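Local coordinates for epoxide hydrolase (Aspergillus niger, PDB 3G02), which probably hydrolyses epoxides to vicinal diols and has the alpha/beta hydrolase fold, at residues K281-V286 with E293-M298; Y126-L131 with F376-R381. The protein carries 9 engineered substitutions. All blocks are in the same frame, centred on the assembly; numbering follows the deposited sequence.

Past its N-terminal helices and first strands, the chain reaches helix 126-135, which holds the first half of contact 2. It then runs through the rest of the central sheet and the helical lid before Phe376-Arg381 returns to that helix; contact 2 therefore closes a loop of 244 residues. Contact 1 is nested inside it and closes a short loop, six residues between its segments, joining helices 271-284 and 292-304. The two centres lie 14 Å apart, yet they touch directly. The rings of Tyr282 and Phe376 stack, with Tyr282 CE1 3.7 Å from Phe376 CZ, and Val286 CG1 lies at the same distance from Phe376 CD2. Lid helices are thus tied to the segment after the predicted catalytic His375.

Contact 1: K281-V286 with E293-M298; sequences KYLQWV and ETILEM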
ATOM      1  N   LYS A 281      -3.296   1.691  11.793  1.00  6.02           N
ATOM      2  CA  LYS A 281      -2.350   2.601  12.432  1.00  6.40           C
ATOM      3  C   LYS A 281      -2.828   3.076  13.799  1.00  6.87           C
ATOM      4  O   LYS A 281      -2.036   3.185  14.730  1.00  6.59           O
ATOM      5  CB  LYS A 281      -2.002   3.771  11.502  1.00  6.58           C
ATOM      6  CG  LYS A 281      -1.503   3.342  10.105  1.00  6.51           C
ATOM      7  CD  LYS A 281      -0.510   2.167  10.154  1.00  6.05           C
ATOM      8  CE  LYS A 281       0.080   1.877   8.777  1.00  6.70           C
ATOM      9  NZ  LYS A 281       0.974   0.674   8.784  1.00  6.67           N
ATOM     10  N   TYR A 282      -4.127   3.332  13.937  1.00  7.15           N
ATOM     11  CA  TYR A 282      -4.661   3.641  15.263  1.00  8.34           C
ATOM     12  C   TYR A 282      -4.527   2.470  16.233  1.00  8.40           C
ATOM     13  O   TYR A 282      -4.470   2.678  17.446  1.00  8.84           O
ATOM     14  CB  TYR A 282      -6.108   4.130  15.189  1.00  9.16           C
ATOM     15  CG  TYR A 282      -6.229   5.587  14.807  1.00  9.80           C
ATOM     16  CD1 TYR A 282      -5.889   6.599  15.711  1.00 11.45           C
ATOM     17  CD2 TYR A 282      -6.682   5.959  13.543  1.00 11.65           C
ATOM     18  CE1 TYR A 282      -5.995   7.944  15.364  1.00 11.70           C
ATOM     19  CE2 TYR A 282      -6.794   7.302  13.188  1.00 11.40           C
ATOM     20  CZ  TYR A 282      -6.453   8.286  14.096  1.00 12.07           C
ATOM     21  OH  TYR A 282      -6.557   9.618  13.748  1.00 12.35           O
ATOM     22  N   LEU A 283      -4.460   1.247  15.708  1.00  7.96           N
ATOM     23  CA  LEU A 283      -4.228   0.076  16.549  1.00  8.13           C
ATOM     24  C   LEU A 283      -2.754  -0.117  16.900  1.00  8.22           C
ATOM     25  O   LEU A 283      -2.413  -0.393  18.051  1.00  8.01           O
ATOM     26  CB  LEU A 283      -4.756  -1.186  15.863  1.00  8.15           C
ATOM     27  CG  LEU A 283      -6.270  -1.344  15.746  1.00  8.89           C
ATOM     28  CD1 LEU A 283      -6.582  -2.570  14.906  1.00  9.63           C
ATOM     29  CD2 LEU A 283      -6.935  -1.445  17.117  1.00  9.38           C
ATOM     30  N   GLN A 284      -1.880   0.016  15.906  1.00  8.04           N
ATOM     31  CA  GLN A 284      -0.471  -0.350  16.084  1.00  8.63           C
ATOM     32  C   GLN A 284       0.398   0.740  16.689  1.00  8.29           C
ATOM     33  O   GLN A 284       1.436   0.446  17.286  1.00  8.96           O
ATOM     34  CB  GLN A 284       0.143  -0.790  14.753  1.00  8.46           C
ATOM     35  CG  GLN A 284      -0.464  -2.061  14.173  1.00  9.77           C
ATOM     36  CD  GLN A 284       0.344  -2.629  13.022  1.00  9.55           C
ATOM     37  OE1 GLN A 284       1.321  -2.025  12.566  1.00 12.23           O
ATOM     38  NE2 GLN A 284      -0.053  -3.801  12.550  1.00 12.90           N
ATOM     39  N   TRP A 285      -0.007   1.995  16.518  1.00  8.36           N
ATOM     40  CA  TRP A 285       0.870   3.119  16.821  1.00  8.22           C
ATOM     41  C   TRP A 285       0.736   3.675  18.233  1.00  9.02           C
ATOM     42  O   TRP A 285       1.537   4.513  18.645  1.00  9.12           O
ATOM     43  CB  TRP A 285       0.634   4.231  15.813  1.00  8.11           C
ATOM     44  CG  TRP A 285       1.146   3.941  14.438  1.00  6.90           C
ATOM     45  CD1 TRP A 285       1.721   2.781  13.985  1.00  7.07           C
ATOM     46  CD2 TRP A 285       1.115   4.838  13.323  1.00  7.26           C
ATOM     47  NE1 TRP A 285       2.070   2.917  12.654  1.00  6.71           N
ATOM     48  CE2 TRP A 285       1.704   4.168  12.227  1.00  6.50           C
ATOM     49  CE3 TRP A 285       0.652   6.151  13.149  1.00  7.28           C
ATOM     50  CZ2 TRP A 285       1.838   4.770  10.969  1.00  6.97           C
ATOM     51  CZ3 TRP A 285       0.789   6.749  11.903  1.00  6.60           C
ATOM     52  CH2 TRP A 285       1.374   6.055  10.828  1.00  6.96           C
ATOM     53  N   VAL A 286      -0.279   3.215  18.959  1.00  9.46           N
ATOM     54  CA  VAL A 286      -0.536   3.690  20.317  1.00 10.05           C
ATOM     55  C   VAL A 286       0.118   2.794  21.364  1.00 10.58           C
ATOM     56  O   VAL A 286       0.514   1.660  21.074  1.00 11.11           O
ATOM     57  CB  VAL A 286      -2.058   3.805  20.608  1.00  9.85           C
ATOM     58  CG1 VAL A 286      -2.711   4.829  19.691  1.00  9.51           C
ATOM     59  CG2 VAL A 286      -2.752   2.444  20.491  1.00 10.05           C
ATOM     60  N   GLU A 293     -14.741   3.682  19.510  1.00 12.35           N
ATOM     61  CA  GLU A 293     -15.477   4.903  19.154  1.00 12.84           C
ATOM     62  C   GLU A 293     -14.560   6.003  18.600  1.00 11.93           C
ATOM     63  O   GLU A 293     -14.911   6.683  17.634  1.00 11.80           O
ATOM     64  CB  GLU A 293     -16.273   5.410  20.369  1.00 13.39           C
ATOM     65  CG  GLU A 293     -16.843   6.833  20.266  1.00 16.72           C
ATOM     66  CD  GLU A 293     -18.025   6.969  19.315  1.00 19.82           C
ATOM     67  OE1 GLU A 293     -18.678   5.955  18.984  1.00 21.45           O
ATOM     68  OE2 GLU A 293     -18.308   8.116  18.902  1.00 22.19           O
ATOM     69  N   THR A 294     -13.387   6.171  19.207  1.00 11.31           N
ATOM     70  CA  THR A 294     -12.421   7.167  18.749  1.00 10.93           C
ATOM     71  C   THR A 294     -11.962   6.861  17.320  1.00 10.27           C
ATOM     72  O   THR A 294     -11.911   7.757  16.475  1.00  9.60           O
ATOM     73  CB  THR A 294     -11.217   7.260  19.701  1.00 11.05           C
ATOM     74  OG1 THR A 294     -11.684   7.617  21.009  1.00 13.15           O
ATOM     75  CG2 THR A 294     -10.204   8.298  19.215  1.00 11.70           C
ATOM     76  N   ILE A 295     -11.654   5.595  17.049  1.00  9.80           N
ATOM     77  CA  ILE A 295     -11.241   5.190  15.707  1.00  9.41           C
ATOM     78  C   ILE A 295     -12.349   5.454  14.682  1.00  9.18           C
ATOM     79  O   ILE A 295     -12.084   6.006  13.612  1.00  8.43           O
ATOM     80  CB  ILE A 295     -10.755   3.717  15.665  1.00  9.46           C
ATOM     81  CG1 ILE A 295      -9.547   3.539  16.600  1.00  9.58           C
ATOM     82  CG2 ILE A 295     -10.416   3.294  14.229  1.00  9.21           C
ATOM     83  CD1 ILE A 295      -8.953   2.134  16.627  1.00 10.02           C
ATOM     84  N   LEU A 296     -13.588   5.098  15.019  1.00  9.00           N
ATOM     85  CA  LEU A 296     -14.712   5.361  14.118  1.00  9.21           C
ATOM     86  C   LEU A 296     -14.934   6.857  13.876  1.00  8.90           C
ATOM     87  O   LEU A 296     -15.235   7.257  12.755  1.00  8.89           O
ATOM     88  CB  LEU A 296     -16.001   4.687  14.608  1.00  9.35           C
ATOM     89  CG  LEU A 296     -16.011   3.154  14.570  1.00  9.77           C
ATOM     90  CD1 LEU A 296     -17.341   2.616  15.092  1.00 10.48           C
ATOM     91  CD2 LEU A 296     -15.740   2.617  13.164  1.00 10.53           C
ATOM     92  N   GLU A 297     -14.761   7.674  14.914  1.00  9.10           N
ATOM     93  CA  GLU A 297     -14.858   9.126  14.782  1.00  9.82           C
ATOM     94  C   GLU A 297     -13.820   9.671  13.802  1.00  9.09           C
ATOM     95  O   GLU A 297     -14.150  10.439  12.897  1.00  9.03           O
ATOM     96  CB  GLU A 297     -14.678   9.814  16.143  1.00  9.81           C
ATOM     97  CG  GLU A 297     -15.872   9.681  17.078  1.00 11.10           C
ATOM     98  CD  GLU A 297     -15.588  10.169  18.493  1.00 11.70           C
ATOM     99  OE1 GLU A 297     -14.429  10.504  18.815  1.00 13.08           O
ATOM    100  OE2 GLU A 297     -16.549  10.225  19.287  1.00 15.68           O
ATOM    101  N   MET A 298     -12.563   9.272  13.988  1.00  9.04           N
ATOM    102  CA  MET A 298     -11.466   9.785  13.161  1.00  9.01           C
ATOM    103  C   MET A 298     -11.590   9.347  11.710  1.00  8.24           C
ATOM    104  O   MET A 298     -11.366  10.137  10.792  1.00  8.03           O
ATOM    105  CB  MET A 298     -10.102   9.368  13.717  1.00  9.85           C
ATOM    106  CG  MET A 298      -9.803   9.872  15.127  1.00 10.89           C
ATOM    107  SD  MET A 298     -10.120  11.636  15.379  1.00 14.83           S
ATOM    108  CE  MET A 298      -9.136  11.936  16.858  1.00 13.84           C
TER
HETATM  109  O   HOH W   1      -8.237   9.364  10.791  1.00 15.82           O
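Two successive helices of the helical lid, inserted between strands 209-214 and 340-345, meet here where a short connection joins them, and Tyr282 carries most of the contact from the C-terminal end of the first. Its CA lies 6.8 Å from the CA of Ile295, the closest backbone approach between 281-286 and 293-298. The tyrosine is gripped at both ends. At its root, CB meets Ile295 CD1 at 3.8 Å. The isoleucine reaches this point because CG1 stands anti to its carbonyl carbon (chi1 -60°) and the chain then runs extended to CD1. At the far end, Tyr282 OH lies 3.5 Å from Met298 CG, while Met298 CB sits 3.8 Å from Tyr282 CZ. The methionine crosses the tyrosine at about a right angle, and its chain bends at chi2 (-49°). Leu283 adds a smaller apolar touch, CD2 to Ile295 CD1 at 4.1 Å. No direct hydrogen bond joins the segments; instead a water in the plane of the phenol ring, at its edge, bridges weakly from Tyr282 OH (3.4 Å) to Met298 O (3.2 Å). The Tyr282 side chain is about 8 Å from that of His375, so this helix-loop-helix lies close to the predicted catalytic site. Around it, helix 59-71 covers Leu283 and Ile295 through Trp61 and Met65, while Leu379 of helix 377-380 touches Met298.

Contact 2: Y126-L131 with F376-R381; sequences YPILQL and FAALER
A bridging water oxygen links Ile128 to Ala378, accepting the Ile128 N-H at 2.9 Å from the backbone N and donating to Ala378 O at 2.7 Å. Both backbone groups lie where helical bonding runs out. Ile128 belongs to the first turn of helix 126-135, and the residue four places after Ala378 is Pro382, which has no N-H to offer its carbonyl. The water thus supplies a partner to each, and no direct hydrogen bond crosses between the segments. The contacts flanking it are loose. Ile128 CD1 stops 4.2 Å from Ala378 CB, brought there by an extended chain (chi2 174°) with CG1 beside the backbone N. Pro127 CB lies against the carbonyl oxygen Ala378 O at 4.1 Å, and Pro127 CG reaches Leu379 CD2 at 4.4 Å. Only 155 Å² is buried in all, consistent with this sparse packing.

Within 376-381 the short helix is braced by its own glutamate. Phe376, at the N-cap, donates its backbone N-H to Glu380 OE2 at 3.0 Å. The bond is bent, 135° at the hydrogen, and arrives on the anti side of the carboxylate, 23° out of its plane. Glu380 OE1 takes the N-H groups of Asp287 and Gly374, so three backbone donors fix the carboxylate and probably favour its charged form. Pro382 of helix 382-396 also packs on Pro127 and Ile128. In alpha/beta hydrolase terms, the contact joins the helix following strand 110-115 to the short helix directly after the predicted catalytic His375.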
ATOM      1  N   TYR A 126      -7.870  18.461  20.753  1.00  9.20           N
ATOM      2  CA  TYR A 126      -9.036  18.809  21.571  1.00  9.20           C
ATOM      3  C   TYR A 126      -8.875  18.476  23.063  1.00  9.50           C
ATOM      4  O   TYR A 126      -9.203  19.314  23.898  1.00  9.28           O
ATOM      5  CB  TYR A 126     -10.332  18.232  20.986  1.00  9.43           C
ATOM      6  CG  TYR A 126     -11.047  19.185  20.040  1.00  9.12           C
ATOM      7  CD1 TYR A 126     -10.331  20.006  19.158  1.00 10.08           C
ATOM      8  CD2 TYR A 126     -12.440  19.257  20.020  1.00  9.58           C
ATOM      9  CE1 TYR A 126     -10.986  20.879  18.293  1.00  9.72           C
ATOM     10  CE2 TYR A 126     -13.100  20.123  19.152  1.00  9.75           C
ATOM     11  CZ  TYR A 126     -12.368  20.931  18.300  1.00  9.74           C
ATOM     12  OH  TYR A 126     -13.025  21.787  17.447  1.00 10.22           O
ATOM     13  N   PRO A 127      -8.374  17.268  23.411  1.00  9.23           N
ATOM     14  CA  PRO A 127      -8.101  17.035  24.835  1.00  9.38           C
ATOM     15  C   PRO A 127      -7.215  18.102  25.486  1.00  9.48           C
ATOM     16  O   PRO A 127      -7.501  18.524  26.611  1.00 10.04           O
ATOM     17  CB  PRO A 127      -7.422  15.659  24.834  1.00  9.11           C
ATOM     18  CG  PRO A 127      -8.069  14.967  23.677  1.00  9.36           C
ATOM     19  CD  PRO A 127      -8.106  16.048  22.619  1.00  9.53           C
ATOM     20  N   ILE A 128      -6.175  18.552  24.784  1.00  9.25           N
ATOM     21  CA  ILE A 128      -5.306  19.614  25.304  1.00  9.42           C
ATOM     22  C   ILE A 128      -6.034  20.962  25.396  1.00  9.60           C
ATOM     23  O   ILE A 128      -5.917  21.670  26.399  1.00  9.95           O
ATOM     24  CB  ILE A 128      -3.980  19.717  24.506  1.00  9.16           C
ATOM     25  CG1 ILE A 128      -3.072  18.534  24.865  1.00  9.60           C
ATOM     26  CG2 ILE A 128      -3.281  21.064  24.760  1.00  9.90           C
ATOM     27  CD1 ILE A 128      -1.802  18.430  24.047  1.00  9.81           C
ATOM     28  N   LEU A 129      -6.794  21.312  24.361  1.00  9.67           N
ATOM     29  CA  LEU A 129      -7.609  22.528  24.409  1.00  9.88           C
ATOM     30  C   LEU A 129      -8.575  22.511  25.594  1.00 10.32           C
ATOM     31  O   LEU A 129      -8.760  23.532  26.267  1.00 10.38           O
ATOM     32  CB  LEU A 129      -8.367  22.747  23.092  1.00  9.87           C
ATOM     33  CG  LEU A 129      -7.533  23.014  21.833  1.00 10.20           C
ATOM     34  CD1 LEU A 129      -8.460  23.331  20.671  1.00 10.49           C
ATOM     35  CD2 LEU A 129      -6.520  24.136  22.042  1.00 11.46           C
ATOM     36  N   GLN A 130      -9.171  21.349  25.857  1.00 10.57           N
ATOM     37  CA  GLN A 130     -10.100  21.196  26.977  1.00 11.45           C
ATOM     38  C   GLN A 130      -9.409  21.458  28.312  1.00 11.33           C
ATOM     39  O   GLN A 130      -9.950  22.167  29.164  1.00 11.51           O
ATOM     40  CB  GLN A 130     -10.745  19.806  26.961  1.00 11.45           C
ATOM     41  CG  GLN A 130     -11.754  19.566  28.097  1.00 13.83           C
ATOM     42  CD  GLN A 130     -12.975  20.482  28.026  1.00 17.76           C
ATOM     43  OE1 GLN A 130     -13.424  20.865  26.944  1.00 20.63           O
ATOM     44  NE2 GLN A 130     -13.525  20.822  29.188  1.00 19.83           N
ATOM     45  N   LEU A 131      -8.208  20.910  28.480  1.00 11.35           N
ATOM     46  CA  LEU A 131      -7.437  21.137  29.697  1.00 11.44           C
ATOM     47  C   LEU A 131      -7.181  22.629  29.902  1.00 11.53           C
ATOM     48  O   LEU A 131      -7.369  23.147  31.004  1.00 11.62           O
ATOM     49  CB  LEU A 131      -6.122  20.356  29.666  1.00 11.59           C
ATOM     50  CG  LEU A 131      -6.206  18.827  29.733  1.00 11.65           C
ATOM     51  CD1 LEU A 131      -4.858  18.223  29.395  1.00 12.04           C
ATOM     52  CD2 LEU A 131      -6.693  18.338  31.098  1.00 12.42           C
ATOM     53  N   PHE A 376       0.444   8.938  19.050  1.00 10.09           N
ATOM     54  CA  PHE A 376      -0.584   9.968  19.088  1.00 10.24           C
ATOM     55  C   PHE A 376      -0.551  10.701  20.433  1.00 10.57           C
ATOM     56  O   PHE A 376      -1.510  10.653  21.210  1.00 10.87           O
ATOM     57  CB  PHE A 376      -1.962   9.354  18.810  1.00 10.19           C
ATOM     58  CG  PHE A 376      -2.106   8.776  17.420  1.00  9.86           C
ATOM     59  CD1 PHE A 376      -2.403   9.602  16.343  1.00 10.97           C
ATOM     60  CD2 PHE A 376      -1.949   7.415  17.191  1.00 10.16           C
ATOM     61  CE1 PHE A 376      -2.530   9.084  15.054  1.00 11.15           C
ATOM     62  CE2 PHE A 376      -2.089   6.883  15.911  1.00  9.92           C
ATOM     63  CZ  PHE A 376      -2.381   7.722  14.841  1.00 10.40           C
ATOM     64  N   ALA A 377       0.561  11.388  20.692  1.00 10.75           N
ATOM     65  CA  ALA A 377       0.829  11.978  22.003  1.00 10.92           C
ATOM     66  C   ALA A 377      -0.278  12.895  22.521  1.00 11.06           C
ATOM     67  O   ALA A 377      -0.646  12.816  23.689  1.00 10.92           O
ATOM     68  CB  ALA A 377       2.160  12.704  21.998  1.00 11.27           C
ATOM     69  N   ALA A 378      -0.805  13.755  21.654  1.00 11.65           N
ATOM     70  CA  ALA A 378      -1.880  14.668  22.054  1.00 11.73           C
ATOM     71  C   ALA A 378      -3.150  13.929  22.481  1.00 11.88           C
ATOM     72  O   ALA A 378      -3.864  14.392  23.371  1.00 12.01           O
ATOM     73  CB  ALA A 378      -2.179  15.669  20.944  1.00 11.89           C
ATOM     74  N   LEU A 379      -3.419  12.786  21.852  1.00 11.76           N
ATOM     75  CA  LEU A 379      -4.564  11.947  22.215  1.00 11.95           C
ATOM     76  C   LEU A 379      -4.288  11.048  23.410  1.00 11.61           C
ATOM     77  O   LEU A 379      -5.160  10.839  24.253  1.00 11.91           O
ATOM     78  CB  LEU A 379      -4.980  11.059  21.037  1.00 12.53           C
ATOM     79  CG  LEU A 379      -5.721  11.646  19.842  1.00 13.29           C
ATOM     80  CD1 LEU A 379      -6.059  10.529  18.875  1.00 14.17           C
ATOM     81  CD2 LEU A 379      -6.987  12.366  20.280  1.00 13.34           C
ATOM     82  N   GLU A 380      -3.082  10.487  23.459  1.00 10.78           N
ATOM     83  CA  GLU A 380      -2.744   9.455  24.434  1.00 10.66           C
ATOM     84  C   GLU A 380      -2.307  10.043  25.764  1.00 10.95           C
ATOM     85  O   GLU A 380      -2.702   9.549  26.827  1.00 11.12           O
ATOM     86  CB  GLU A 380      -1.619   8.575  23.895  1.00 10.05           C
ATOM     87  CG  GLU A 380      -1.990   7.711  22.708  1.00 10.12           C
ATOM     88  CD  GLU A 380      -0.835   6.849  22.271  1.00  9.87           C
ATOM     89  OE1 GLU A 380      -0.370   6.025  23.085  1.00 10.58           O
ATOM     90  OE2 GLU A 380      -0.382   7.001  21.121  1.00  9.60           O
ATOM     91  N   ARG A 381      -1.476  11.083  25.695  1.00 10.93           N
ATOM     92  CA  ARG A 381      -0.871  11.691  26.881  1.00 11.14           C
ATOM     93  C   ARG A 381      -1.034  13.214  26.860  1.00 10.94           C
ATOM     94  O   ARG A 381      -0.039  13.942  26.945  1.00 10.48           O
ATOM     95  CB  ARG A 381       0.622  11.328  26.974  1.00 11.44           C
ATOM     96  CG  ARG A 381       0.967   9.840  26.842  1.00 12.96           C
ATOM     97  CD  ARG A 381       0.279   8.967  27.887  1.00 16.55           C
ATOM     98  NE  ARG A 381       0.671   9.309  29.250  1.00 18.68           N
ATOM     99  CZ  ARG A 381       0.239   8.676  30.340  1.00 20.43           C
ATOM    100  NH1 ARG A 381      -0.604   7.657  30.241  1.00 21.37           N
ATOM    101  NH2 ARG A 381       0.653   9.067  31.535  1.00 21.08           N
TER
HETATM  102  O   HOH W   2      -4.893  16.805  22.816  1.00 12.08           O